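Local coordinates for protein diaminopimelate decarboxylase (Phaeodactylum tricornutum, PDB 7JPJ) that probably decarboxylates diaminopimelate to lysine with the help of pyridoxal 5'-phosphate, the last step of lysine biosynthesis, and works as an obligate dimer, at residues P280-V285 / G393-G398; G289-K294 / L312-T317; D318-S323 / M399-Y404. All coordinates share one frame; numbering follows the deposited sequence.

Contact 1: residues P280-V285 / G393-G398; sequences PGTYLV and GAYCSG. With SO4 (sulfate ion), chain D.
Two donors, one from each segment, meet at oxygen O3 of a bound sulfate: Tyr395 OH lies 2.6 Å from SO4 O3, and the backbone amide Thr282 N reaches the same oxygen. Two more donors of 280-285 hold other oxygens. Gly281 N is 3.1 Å from SO4 O2, with an N-H...O angle of 161°. Thr282 adds its hydroxyl, OG1 standing 2.8 Å from SO4 O1; a chi1 of -57° sets OG1 beside the backbone N, and both groups of this residue bind the anion. Thr282 OG1 also lies in the plane of the Tyr395 ring, 3.4 Å from the edge atom CE2, and the two side chains cross at about a right angle. Behind this polar front the contact turns apolar, with Val285 CG2 3.8 Å from Ala394 CB. At the far end Gly393 CA offers a C-H...O contact to Val285 O at 3.2 Å.

Amides at the N-terminal end of a short helix would favour an anion here. The sulfate, probably from the crystallisation liquor, is also bound by Gly238 N, consistent with the place that the cofactor phosphate takes in related decarboxylases. Tyr395 touches Lys60, the predicted cofactor lysine, while Thr282 touches the bound D-lysine.

Helix 282-285 follows strand 275-278 of the parallel barrel sheet. Its Val285 packs on Tyr57 of strand 53-58, on Leu37 of helix 34-45 and on Ile67 and Phe71 of helix 65-73, whereas 393-398 comes from the loop after strand 386-390 of the mixed sheet.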
ATOM      1  N   PRO A 280      16.730   7.818  13.238  1.00 19.18           N
ATOM      2  CA  PRO A 280      16.879   7.123  11.953  1.00 18.83           C
ATOM      3  C   PRO A 280      15.931   5.935  11.858  1.00 18.17           C
ATOM      4  O   PRO A 280      15.782   5.162  12.807  1.00 18.33           O
ATOM      5  CB  PRO A 280      18.342   6.668  11.964  1.00 19.65           C
ATOM      6  CG  PRO A 280      18.642   6.466  13.395  1.00 20.21           C
ATOM      7  CD  PRO A 280      17.840   7.498  14.153  1.00 19.82           C
ATOM      8  N   GLY A 281      15.282   5.805  10.707  1.00 18.63           N
ATOM      9  CA  GLY A 281      14.469   4.641  10.429  1.00 18.07           C
ATOM     10  C   GLY A 281      15.081   3.804   9.325  1.00 18.02           C
ATOM     11  O   GLY A 281      15.485   2.658   9.547  1.00 18.47           O
ATOM     12  N   THR A 282      15.161   4.388   8.126  1.00 17.52           N
ATOM     13  CA  THR A 282      15.782   3.709   6.996  1.00 17.41           C
ATOM     14  C   THR A 282      17.217   3.297   7.315  1.00 18.33           C
ATOM     15  O   THR A 282      17.608   2.147   7.093  1.00 19.17           O
ATOM     16  CB  THR A 282      15.741   4.619   5.768  1.00 17.26           C
ATOM     17  OG1 THR A 282      14.384   4.983   5.487  1.00 17.18           O
ATOM     18  CG2 THR A 282      16.337   3.920   4.558  1.00 17.30           C
ATOM     19  N   TYR A 283      18.007   4.221   7.866  1.00 18.36           N
ATOM     20  CA  TYR A 283      19.432   3.970   8.072  1.00 19.71           C
ATOM     21  C   TYR A 283      19.702   2.776   8.977  1.00 20.64           C
ATOM     22  O   TYR A 283      20.802   2.218   8.930  1.00 21.51           O
ATOM     23  CB  TYR A 283      20.106   5.217   8.651  1.00 20.13           C
ATOM     24  CG  TYR A 283      21.581   5.327   8.330  1.00 21.29           C
ATOM     25  CD1 TYR A 283      22.013   5.973   7.179  1.00 21.45           C
ATOM     26  CD2 TYR A 283      22.542   4.787   9.180  1.00 22.22           C
ATOM     27  CE1 TYR A 283      23.363   6.079   6.881  1.00 22.69           C
ATOM     28  CE2 TYR A 283      23.892   4.888   8.890  1.00 23.31           C
ATOM     29  CZ  TYR A 283      24.297   5.535   7.740  1.00 23.66           C
ATOM     30  OH  TYR A 283      25.638   5.638   7.450  1.00 24.51           O
ATOM     31  N   LEU A 284      18.731   2.361   9.786  1.00 16.59           N
ATOM     32  CA  LEU A 284      18.968   1.287  10.740  1.00 17.30           C
ATOM     33  C   LEU A 284      18.576  -0.090  10.218  1.00 17.53           C
ATOM     34  O   LEU A 284      19.201  -1.083  10.606  1.00 18.33           O
ATOM     35  CB  LEU A 284      18.210   1.565  12.040  1.00 17.52           C
ATOM     36  CG  LEU A 284      18.896   2.455  13.074  1.00 17.80           C
ATOM     37  CD1 LEU A 284      17.883   2.956  14.082  1.00 17.90           C
ATOM     38  CD2 LEU A 284      20.012   1.697  13.778  1.00 18.74           C
ATOM     39  N   VAL A 285      17.569  -0.183   9.349  1.00 16.69           N
ATOM     40  CA  VAL A 285      16.971  -1.477   9.036  1.00 16.97           C
ATOM     41  C   VAL A 285      16.895  -1.749   7.536  1.00 16.53           C
ATOM     42  O   VAL A 285      16.618  -2.882   7.124  1.00 16.81           O
ATOM     43  CB  VAL A 285      15.569  -1.595   9.666  1.00 17.08           C
ATOM     44  CG1 VAL A 285      15.658  -1.596  11.185  1.00 17.84           C
ATOM     45  CG2 VAL A 285      14.666  -0.472   9.180  1.00 16.36           C
ATOM     46  N   GLY A 393      14.262  -3.969   4.182  1.00 15.80           N
ATOM     47  CA  GLY A 393      14.012  -4.020   5.605  1.00 16.71           C
ATOM     48  C   GLY A 393      13.351  -2.793   6.186  1.00 17.23           C
ATOM     49  O   GLY A 393      13.042  -2.768   7.382  1.00 18.26           O
ATOM     50  N   ALA A 394      13.121  -1.766   5.370  1.00 16.96           N
ATOM     51  CA  ALA A 394      12.509  -0.523   5.815  1.00 17.60           C
ATOM     52  C   ALA A 394      11.313  -0.210   4.931  1.00 17.28           C
ATOM     53  O   ALA A 394      11.437  -0.175   3.701  1.00 16.41           O
ATOM     54  CB  ALA A 394      13.513   0.633   5.778  1.00 17.73           C
ATOM     55  N   TYR A 395      10.155   0.004   5.561  1.00 16.43           N
ATOM     56  CA  TYR A 395       8.930   0.391   4.861  1.00 16.47           C
ATOM     57  C   TYR A 395       8.535  -0.639   3.803  1.00 15.44           C
ATOM     58  O   TYR A 395       8.081  -0.295   2.710  1.00 15.37           O
ATOM     59  CB  TYR A 395       9.066   1.786   4.250  1.00 17.33           C
ATOM     60  CG  TYR A 395       9.469   2.828   5.264  1.00 18.55           C
ATOM     61  CD1 TYR A 395       8.564   3.288   6.207  1.00 19.36           C
ATOM     62  CD2 TYR A 395      10.757   3.345   5.285  1.00 19.06           C
ATOM     63  CE1 TYR A 395       8.923   4.238   7.140  1.00 20.63           C
ATOM     64  CE2 TYR A 395      11.129   4.296   6.215  1.00 20.33           C
ATOM     65  CZ  TYR A 395      10.206   4.739   7.141  1.00 21.11           C
ATOM     66  OH  TYR A 395      10.565   5.687   8.074  1.00 22.53           O
ATOM     67  N   CYS A 396       8.713  -1.918   4.134  1.00 18.36           N
ATOM     68  CA  CYS A 396       8.234  -3.009   3.288  1.00 17.67           C
ATOM     69  C   CYS A 396       7.283  -3.900   4.071  1.00 18.75           C
ATOM     70  O   CYS A 396       6.076  -3.865   3.821  1.00 19.49           O
ATOM     71  CB  CYS A 396       9.410  -3.802   2.714  1.00 16.55           C
ATOM     72  SG  CYS A 396      10.479  -2.841   1.620  1.00 15.79           S
ATOM     73  N   SER A 397       7.783  -4.696   5.019  1.00 16.83           N
ATOM     74  CA  SER A 397       6.890  -5.433   5.904  1.00 18.20           C
ATOM     75  C   SER A 397       5.992  -4.486   6.691  1.00 20.05           C
ATOM     76  O   SER A 397       4.806  -4.770   6.897  1.00 21.55           O
ATOM     77  CB  SER A 397       7.701  -6.312   6.855  1.00 18.61           C
ATOM     78  OG  SER A 397       6.852  -6.992   7.759  1.00 20.23           O
ATOM     79  N   GLY A 398       6.532  -3.347   7.123  1.00 17.91           N
ATOM     80  CA  GLY A 398       5.749  -2.388   7.878  1.00 19.31           C
ATOM     81  C   GLY A 398       4.876  -1.464   7.057  1.00 19.15           C
ATOM     82  O   GLY A 398       4.119  -0.681   7.638  1.00 20.23           O
TER
HETATM   83  S   SO4 D 502      13.652   7.783   7.816  1.00 20.77           S
HETATM   84  O1  SO4 D 502      14.094   7.550   6.444  1.00 20.77           O
HETATM   85  O2  SO4 D 502      14.811   8.087   8.654  1.00 20.77           O
HETATM   86  O3  SO4 D 502      12.982   6.592   8.329  1.00 20.77           O
HETATM   87  O4  SO4 D 502      12.713   8.902   7.836  1.00 20.77           O

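Contact 2: residues G289-K294 / L312-T317; sequences GALVSK and LDAGMT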
ATOM      1  N   GLY A 289      17.350  -6.032   5.760  1.00 16.16           N
ATOM      2  CA  GLY A 289      16.250  -6.905   5.405  1.00 15.87           C
ATOM      3  C   GLY A 289      16.210  -7.163   3.913  1.00 15.82           C
ATOM      4  O   GLY A 289      16.627  -6.334   3.106  1.00 15.69           O
ATOM      5  N   ALA A 290      15.690  -8.334   3.557  1.00 16.54           N
ATOM      6  CA  ALA A 290      15.644  -8.747   2.163  1.00 16.33           C
ATOM      7  C   ALA A 290      14.422  -9.615   1.921  1.00 16.47           C
ATOM      8  O   ALA A 290      14.109 -10.498   2.725  1.00 17.30           O
ATOM      9  CB  ALA A 290      16.911  -9.511   1.762  1.00 17.17           C
ATOM     10  N   LEU A 291      13.737  -9.357   0.808  1.00 16.60           N
ATOM     11  CA  LEU A 291      12.636 -10.205   0.374  1.00 16.41           C
ATOM     12  C   LEU A 291      13.184 -11.397  -0.403  1.00 17.10           C
ATOM     13  O   LEU A 291      13.973 -11.230  -1.340  1.00 17.55           O
ATOM     14  CB  LEU A 291      11.653  -9.413  -0.489  1.00 16.08           C
ATOM     15  CG  LEU A 291      10.545 -10.223  -1.169  1.00 16.23           C
ATOM     16  CD1 LEU A 291       9.529 -10.725  -0.152  1.00 15.82           C
ATOM     17  CD2 LEU A 291       9.866  -9.415  -2.261  1.00 16.20           C
ATOM     18  N   VAL A 292      12.768 -12.597  -0.010  1.00 15.93           N
ATOM     19  CA  VAL A 292      13.224 -13.840  -0.622  1.00 16.75           C
ATOM     20  C   VAL A 292      12.012 -14.511  -1.252  1.00 16.82           C
ATOM     21  O   VAL A 292      11.090 -14.934  -0.543  1.00 17.33           O
ATOM     22  CB  VAL A 292      13.903 -14.765   0.396  1.00 18.10           C
ATOM     23  CG1 VAL A 292      14.474 -15.988  -0.296  1.00 19.09           C
ATOM     24  CG2 VAL A 292      14.988 -14.017   1.147  1.00 18.09           C
ATOM     25  N   SER A 293      12.009 -14.611  -2.579  1.00 17.41           N
ATOM     26  CA  SER A 293      10.905 -15.204  -3.320  1.00 17.61           C
ATOM     27  C   SER A 293      11.447 -16.178  -4.358  1.00 17.94           C
ATOM     28  O   SER A 293      12.655 -16.268  -4.592  1.00 17.91           O
ATOM     29  CB  SER A 293      10.046 -14.131  -4.002  1.00 17.65           C
ATOM     30  OG  SER A 293      10.762 -13.501  -5.051  1.00 17.84           O
ATOM     31  N   LYS A 294      10.532 -16.908  -4.988  1.00 18.07           N
ATOM     32  CA  LYS A 294      10.872 -17.862  -6.030  1.00 18.24           C
ATOM     33  C   LYS A 294      10.272 -17.420  -7.357  1.00 18.53           C
ATOM     34  O   LYS A 294       9.213 -16.785  -7.401  1.00 18.75           O
ATOM     35  CB  LYS A 294      10.388 -19.276  -5.678  1.00 19.07           C
ATOM     36  CG  LYS A 294      11.493 -20.174  -5.127  1.00 20.34           C
ATOM     37  CD  LYS A 294      10.964 -21.524  -4.647  1.00 21.80           C
ATOM     38  CE  LYS A 294      11.541 -21.897  -3.282  1.00 22.98           C
ATOM     39  NZ  LYS A 294      12.720 -22.808  -3.388  1.00 24.34           N
ATOM     40  N   LEU A 312       7.111 -13.676  -9.982  1.00 17.56           N
ATOM     41  CA  LEU A 312       7.408 -14.183  -8.652  1.00 17.43           C
ATOM     42  C   LEU A 312       6.136 -14.664  -7.958  1.00 17.73           C
ATOM     43  O   LEU A 312       5.023 -14.520  -8.469  1.00 18.05           O
ATOM     44  CB  LEU A 312       8.080 -13.104  -7.804  1.00 16.80           C
ATOM     45  CG  LEU A 312       9.221 -12.292  -8.415  1.00 16.67           C
ATOM     46  CD1 LEU A 312       9.559 -11.126  -7.502  1.00 16.19           C
ATOM     47  CD2 LEU A 312      10.443 -13.166  -8.649  1.00 17.05           C
ATOM     48  N   ASP A 313       6.316 -15.245  -6.771  1.00 18.33           N
ATOM     49  CA  ASP A 313       5.208 -15.535  -5.868  1.00 18.56           C
ATOM     50  C   ASP A 313       5.057 -14.458  -4.798  1.00 17.99           C
ATOM     51  O   ASP A 313       4.579 -14.736  -3.693  1.00 17.94           O
ATOM     52  CB  ASP A 313       5.369 -16.918  -5.231  1.00 18.79           C
ATOM     53  CG  ASP A 313       6.629 -17.045  -4.385  1.00 18.21           C
ATOM     54  OD1 ASP A 313       7.472 -16.123  -4.396  1.00 17.78           O
ATOM     55  OD2 ASP A 313       6.775 -18.087  -3.708  1.00 18.75           O
ATOM     56  N   ALA A 314       5.465 -13.232  -5.117  1.00 17.44           N
ATOM     57  CA  ALA A 314       5.366 -12.096  -4.216  1.00 17.12           C
ATOM     58  C   ALA A 314       5.110 -10.851  -5.055  1.00 16.47           C
ATOM     59  O   ALA A 314       5.032 -10.915  -6.283  1.00 16.33           O
ATOM     60  CB  ALA A 314       6.634 -11.952  -3.371  1.00 16.93           C
ATOM     61  N   GLY A 315       4.978  -9.711  -4.387  1.00 19.05           N
ATOM     62  CA  GLY A 315       4.759  -8.469  -5.116  1.00 19.09           C
ATOM     63  C   GLY A 315       4.481  -7.311  -4.182  1.00 19.12           C
ATOM     64  O   GLY A 315       4.997  -7.260  -3.059  1.00 18.17           O
ATOM     65  N   MET A 316       3.652  -6.380  -4.664  1.00 18.90           N
ATOM     66  CA  MET A 316       3.286  -5.210  -3.870  1.00 18.70           C
ATOM     67  C   MET A 316       2.655  -5.591  -2.534  1.00 18.94           C
ATOM     68  O   MET A 316       2.634  -4.764  -1.614  1.00 18.37           O
ATOM     69  CB  MET A 316       2.337  -4.319  -4.668  1.00 18.87           C
ATOM     70  CG  MET A 316       1.272  -5.097  -5.414  1.00 19.67           C
ATOM     71  SD  MET A 316      -0.037  -4.045  -6.054  1.00 20.06           S
ATOM     72  CE  MET A 316       0.921  -2.834  -6.965  1.00 19.72           C
ATOM     73  N   THR A 317       2.136  -6.817  -2.410  1.00 17.40           N
ATOM     74  CA  THR A 317       1.710  -7.341  -1.118  1.00 18.19           C
ATOM     75  C   THR A 317       2.854  -7.397  -0.113  1.00 17.80           C
ATOM     76  O   THR A 317       2.604  -7.427   1.097  1.00 18.46           O
ATOM     77  CB  THR A 317       1.127  -8.744  -1.288  1.00 18.98           C
ATOM     78  OG1 THR A 317       1.965  -9.499  -2.175  1.00 18.37           O
ATOM     79  CG2 THR A 317      -0.277  -8.682  -1.860  1.00 19.82           C
TER
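Residues 312-317 continue from strand 308-312, the antiparallel partner of strand 289-300, and the two backbones are neighbours at Leu312 and Lys294, whose CA atoms are 5.7 Å apart. Asp313 N gives Lys294 O a weak hydrogen bond of 3.3 Å. The return bond goes to a side chain: Lys294 N donates to Asp313 OD1 over 3.2 Å. It is nearly straight, at 168°, although the amide approaches from above the carboxylate, 44° out of its plane. With chi1 at 62°, Asp313 CG sits between its own N and carbonyl carbon, from where OD1 also lies close to Ser293 CB. Ser293 OG faces both methyls of Leu312, 3.6 Å from CD1. Deeper along the strand, Leu291 CD2 and Ser293 CB both meet the methyl of Ala314, the former at 4.3 Å.

Asp313 OD2 accepts from Thr27 OG1, so each carboxylate oxygen has its own donor, and Glu105 of the second subunit packs against this aspartate. In effect a carboxylate takes the role of a backbone acceptor beside the antiparallel pairing, extending the tie between strand and departing loop; the two donors would favour a charged aspartate, which the nearby glutamate could oppose.

Contact 3: residues D318-S323 / M399-Y404; sequences DVLRPS and MSTKNY
Asp318 meets 399-404 through its backbone, its carbonyl O lying 3.9 Å from Ser400 CB. The polar groups on both sides are engaged by other partners: Asp318 OD2 accepts from Gly315 N, Asp318 O from Tyr30 OH, and Ser400 OG is hydrogen-bonded to Thr317 O.

Leu320 buries the largest share of the contact. Its CB rests against the backbone of 399-404, 4.0 Å from Met399 O, and next to Ser400 CA. CG is anti to the backbone N (chi1 177°), and the two methyls beyond it find different neighbours: CD1 is 4.2 Å from Thr401 CG2, while CD2 meets Met399 CE at a similar separation. The leucine and methionine side chains cross at about a right angle. A bend at chi3 (103°) places the methionine methyl, which also comes within 4.4 Å of Arg321 CG.

Arg321 therefore touches the contact by its aliphatic root, whereas the residue as a whole belongs to the pocket that holds D-lysine. Its NE has a weak hydrogen bond to His329, and its guanidinium lies near that of Arg243, a pairing of like charges that an anionic ligand group could help to offset. From Thr401 to Tyr404 the chain makes a type II beta turn. The second subunit is close by, Leu320 packing on Thr401 of that subunit and Met399 on its Tyr404.

The chemistry is thus divided: between the segments the touch is mainly apolar, Asp318 OD2 and Ser400 OG bond to residues of 312-317 instead, and the methionine methyl lies beside CG of a D-lysine pocket residue, next to the dimer interface.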
ATOM      1  N   ASP A 318       4.094  -7.416  -0.581  1.00 19.73           N
ATOM      2  CA  ASP A 318       5.254  -7.563   0.288  1.00 18.69           C
ATOM      3  C   ASP A 318       6.246  -6.418   0.175  1.00 17.98           C
ATOM      4  O   ASP A 318       6.829  -6.015   1.185  1.00 17.23           O
ATOM      5  CB  ASP A 318       5.956  -8.889  -0.015  1.00 18.91           C
ATOM      6  CG  ASP A 318       4.973 -10.022  -0.221  1.00 19.70           C
ATOM      7  OD1 ASP A 318       4.401 -10.507   0.780  1.00 19.64           O
ATOM      8  OD2 ASP A 318       4.750 -10.406  -1.388  1.00 20.38           O
ATOM      9  N   VAL A 319       6.463  -5.884  -1.025  1.00 18.02           N
ATOM     10  CA  VAL A 319       7.319  -4.720  -1.229  1.00 17.42           C
ATOM     11  C   VAL A 319       6.562  -3.754  -2.134  1.00 18.25           C
ATOM     12  O   VAL A 319       6.404  -4.014  -3.334  1.00 19.03           O
ATOM     13  CB  VAL A 319       8.682  -5.089  -1.832  1.00 17.36           C
ATOM     14  CG1 VAL A 319       9.530  -3.848  -2.017  1.00 16.85           C
ATOM     15  CG2 VAL A 319       9.407  -6.090  -0.943  1.00 17.43           C
ATOM     16  N   LEU A 320       6.092  -2.645  -1.560  1.00 16.63           N
ATOM     17  CA  LEU A 320       5.290  -1.668  -2.282  1.00 17.63           C
ATOM     18  C   LEU A 320       6.106  -0.507  -2.836  1.00 17.61           C
ATOM     19  O   LEU A 320       5.639   0.173  -3.757  1.00 18.19           O
ATOM     20  CB  LEU A 320       4.187  -1.123  -1.365  1.00 17.92           C
ATOM     21  CG  LEU A 320       3.268  -0.019  -1.893  1.00 18.57           C
ATOM     22  CD1 LEU A 320       2.328  -0.551  -2.965  1.00 19.12           C
ATOM     23  CD2 LEU A 320       2.499   0.627  -0.755  1.00 18.71           C
ATOM     24  N   ARG A 321       7.314  -0.283  -2.318  1.00 18.25           N
ATOM     25  CA  ARG A 321       8.103   0.875  -2.736  1.00 18.16           C
ATOM     26  C   ARG A 321       8.341   0.958  -4.242  1.00 18.67           C
ATOM     27  O   ARG A 321       8.376   2.086  -4.764  1.00 19.22           O
ATOM     28  CB  ARG A 321       9.428   0.890  -1.965  1.00 16.62           C
ATOM     29  CG  ARG A 321       9.248   0.966  -0.453  1.00 16.06           C
ATOM     30  CD  ARG A 321      10.506   1.436   0.272  1.00 15.46           C
ATOM     31  NE  ARG A 321      11.680   1.474  -0.598  1.00 14.95           N
ATOM     32  CZ  ARG A 321      12.340   2.582  -0.927  1.00 15.08           C
ATOM     33  NH1 ARG A 321      11.949   3.760  -0.459  1.00 15.32           N
ATOM     34  NH2 ARG A 321      13.394   2.509  -1.726  1.00 15.49           N
ATOM     35  N   PRO A 322       8.523  -0.142  -4.988  1.00 17.03           N
ATOM     36  CA  PRO A 322       8.585  -0.003  -6.454  1.00 17.43           C
ATOM     37  C   PRO A 322       7.323   0.583  -7.062  1.00 18.02           C
ATOM     38  O   PRO A 322       7.416   1.454  -7.936  1.00 18.60           O
ATOM     39  CB  PRO A 322       8.829  -1.441  -6.930  1.00 17.26           C
ATOM     40  CG  PRO A 322       9.527  -2.084  -5.806  1.00 16.84           C
ATOM     41  CD  PRO A 322       8.929  -1.493  -4.562  1.00 16.72           C
ATOM     42  N   SER A 323       6.143   0.130  -6.629  1.00 18.09           N
ATOM     43  CA  SER A 323       4.901   0.671  -7.177  1.00 18.82           C
ATOM     44  C   SER A 323       4.617   2.076  -6.666  1.00 19.12           C
ATOM     45  O   SER A 323       4.052   2.895  -7.399  1.00 20.05           O
ATOM     46  CB  SER A 323       3.721  -0.243  -6.841  1.00 18.70           C
ATOM     47  OG  SER A 323       3.864  -1.519  -7.434  1.00 18.70           O
ATOM     48  N   MET A 399       4.959  -1.527   5.727  1.00 20.22           N
ATOM     49  CA  MET A 399       4.133  -0.678   4.876  1.00 20.08           C
ATOM     50  C   MET A 399       3.969  -1.305   3.497  1.00 18.98           C
ATOM     51  O   MET A 399       4.711  -0.987   2.561  1.00 17.74           O
ATOM     52  CB  MET A 399       4.734   0.726   4.768  1.00 19.62           C
ATOM     53  CG  MET A 399       4.040   1.640   3.766  1.00 19.61           C
ATOM     54  SD  MET A 399       5.104   2.969   3.176  1.00 18.71           S
ATOM     55  CE  MET A 399       5.527   2.346   1.552  1.00 17.34           C
ATOM     56  N   SER A 400       3.007  -2.210   3.368  1.00 18.23           N
ATOM     57  CA  SER A 400       2.723  -2.867   2.104  1.00 17.46           C
ATOM     58  C   SER A 400       1.228  -3.125   2.023  1.00 18.94           C
ATOM     59  O   SER A 400       0.486  -2.912   2.985  1.00 20.44           O
ATOM     60  CB  SER A 400       3.507  -4.179   1.960  1.00 16.39           C
ATOM     61  OG  SER A 400       3.138  -5.110   2.965  1.00 17.50           O
ATOM     62  N   THR A 401       0.787  -3.591   0.863  1.00 17.32           N
ATOM     63  CA  THR A 401      -0.619  -3.943   0.667  1.00 18.78           C
ATOM     64  C   THR A 401      -0.826  -5.438   0.906  1.00 19.33           C
ATOM     65  O   THR A 401      -1.181  -6.203   0.011  1.00 19.23           O
ATOM     66  CB  THR A 401      -1.082  -3.528  -0.726  1.00 18.37           C
ATOM     67  OG1 THR A 401      -0.223  -4.108  -1.713  1.00 17.04           O
ATOM     68  CG2 THR A 401      -1.048  -2.019  -0.861  1.00 18.11           C
ATOM     69  N   LYS A 402      -0.584  -5.841   2.152  1.00 18.02           N
ATOM     70  CA  LYS A 402      -0.811  -7.221   2.553  1.00 18.12           C
ATOM     71  C   LYS A 402      -2.276  -7.596   2.354  1.00 19.00           C
ATOM     72  O   LYS A 402      -3.176  -6.759   2.462  1.00 19.98           O
ATOM     73  CB  LYS A 402      -0.409  -7.423   4.015  1.00 18.51           C
ATOM     74  CG  LYS A 402      -1.301  -6.693   5.007  1.00 19.97           C
ATOM     75  CD  LYS A 402      -0.847  -6.899   6.441  1.00 20.31           C
ATOM     76  CE  LYS A 402       0.214  -5.888   6.827  1.00 20.49           C
ATOM     77  NZ  LYS A 402       0.537  -5.946   8.280  1.00 21.29           N
ATOM     78  N   ASN A 403      -2.502  -8.869   2.031  1.00 16.47           N
ATOM     79  CA  ASN A 403      -3.809  -9.493   1.855  1.00 17.33           C
ATOM     80  C   ASN A 403      -4.542  -9.013   0.605  1.00 17.52           C
ATOM     81  O   ASN A 403      -5.673  -9.451   0.365  1.00 18.36           O
ATOM     82  CB  ASN A 403      -4.709  -9.304   3.085  1.00 18.51           C
ATOM     83  CG  ASN A 403      -4.041  -9.770   4.368  1.00 18.50           C
ATOM     84  OD1 ASN A 403      -4.165  -9.135   5.415  1.00 19.12           O
ATOM     85  ND2 ASN A 403      -3.321 -10.881   4.288  1.00 17.93           N
ATOM     86  N   TYR A 404      -3.944  -8.132  -0.196  1.00 18.43           N
ATOM     87  CA  TYR A 404      -4.456  -7.880  -1.535  1.00 18.61           C
ATOM     88  C   TYR A 404      -4.384  -9.164  -2.352  1.00 18.04           C
ATOM     89  O   TYR A 404      -3.393  -9.899  -2.289  1.00 16.95           O
ATOM     90  CB  TYR A 404      -3.645  -6.773  -2.208  1.00 17.96           C
ATOM     91  CG  TYR A 404      -4.127  -6.390  -3.589  1.00 17.90           C
ATOM     92  CD1 TYR A 404      -5.484  -6.309  -3.875  1.00 18.70           C
ATOM     93  CD2 TYR A 404      -3.224  -6.103  -4.606  1.00 16.84           C
ATOM     94  CE1 TYR A 404      -5.929  -5.957  -5.133  1.00 18.70           C
ATOM     95  CE2 TYR A 404      -3.661  -5.747  -5.870  1.00 17.05           C
ATOM     96  CZ  TYR A 404      -5.016  -5.678  -6.127  1.00 18.02           C
ATOM     97  OH  TYR A 404      -5.460  -5.327  -7.381  1.00 18.46           O
TER

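In the fold
The chain meets the first segments in the order 280-285, 289-294 and 318-323, and 393-404 returns to two of them. Contact 2 is nested inside the loop closed by contact 1, contact 3 follows it in series, and contacts 1 and 3 interlock because their segments alternate. Contact 1 joins the end of the barrel to the loop after strand 386-390; contact 2 lies on strand 289-300 of the mixed sheet, about 16 Å from it between centres. Centre to centre, contact 3 is about 10 Å from contact 2, with which it shares the chain 312-323, and about 14 Å from contact 1. One loop thus reaches from the sulfate site to the D-lysine pocket and the second subunit.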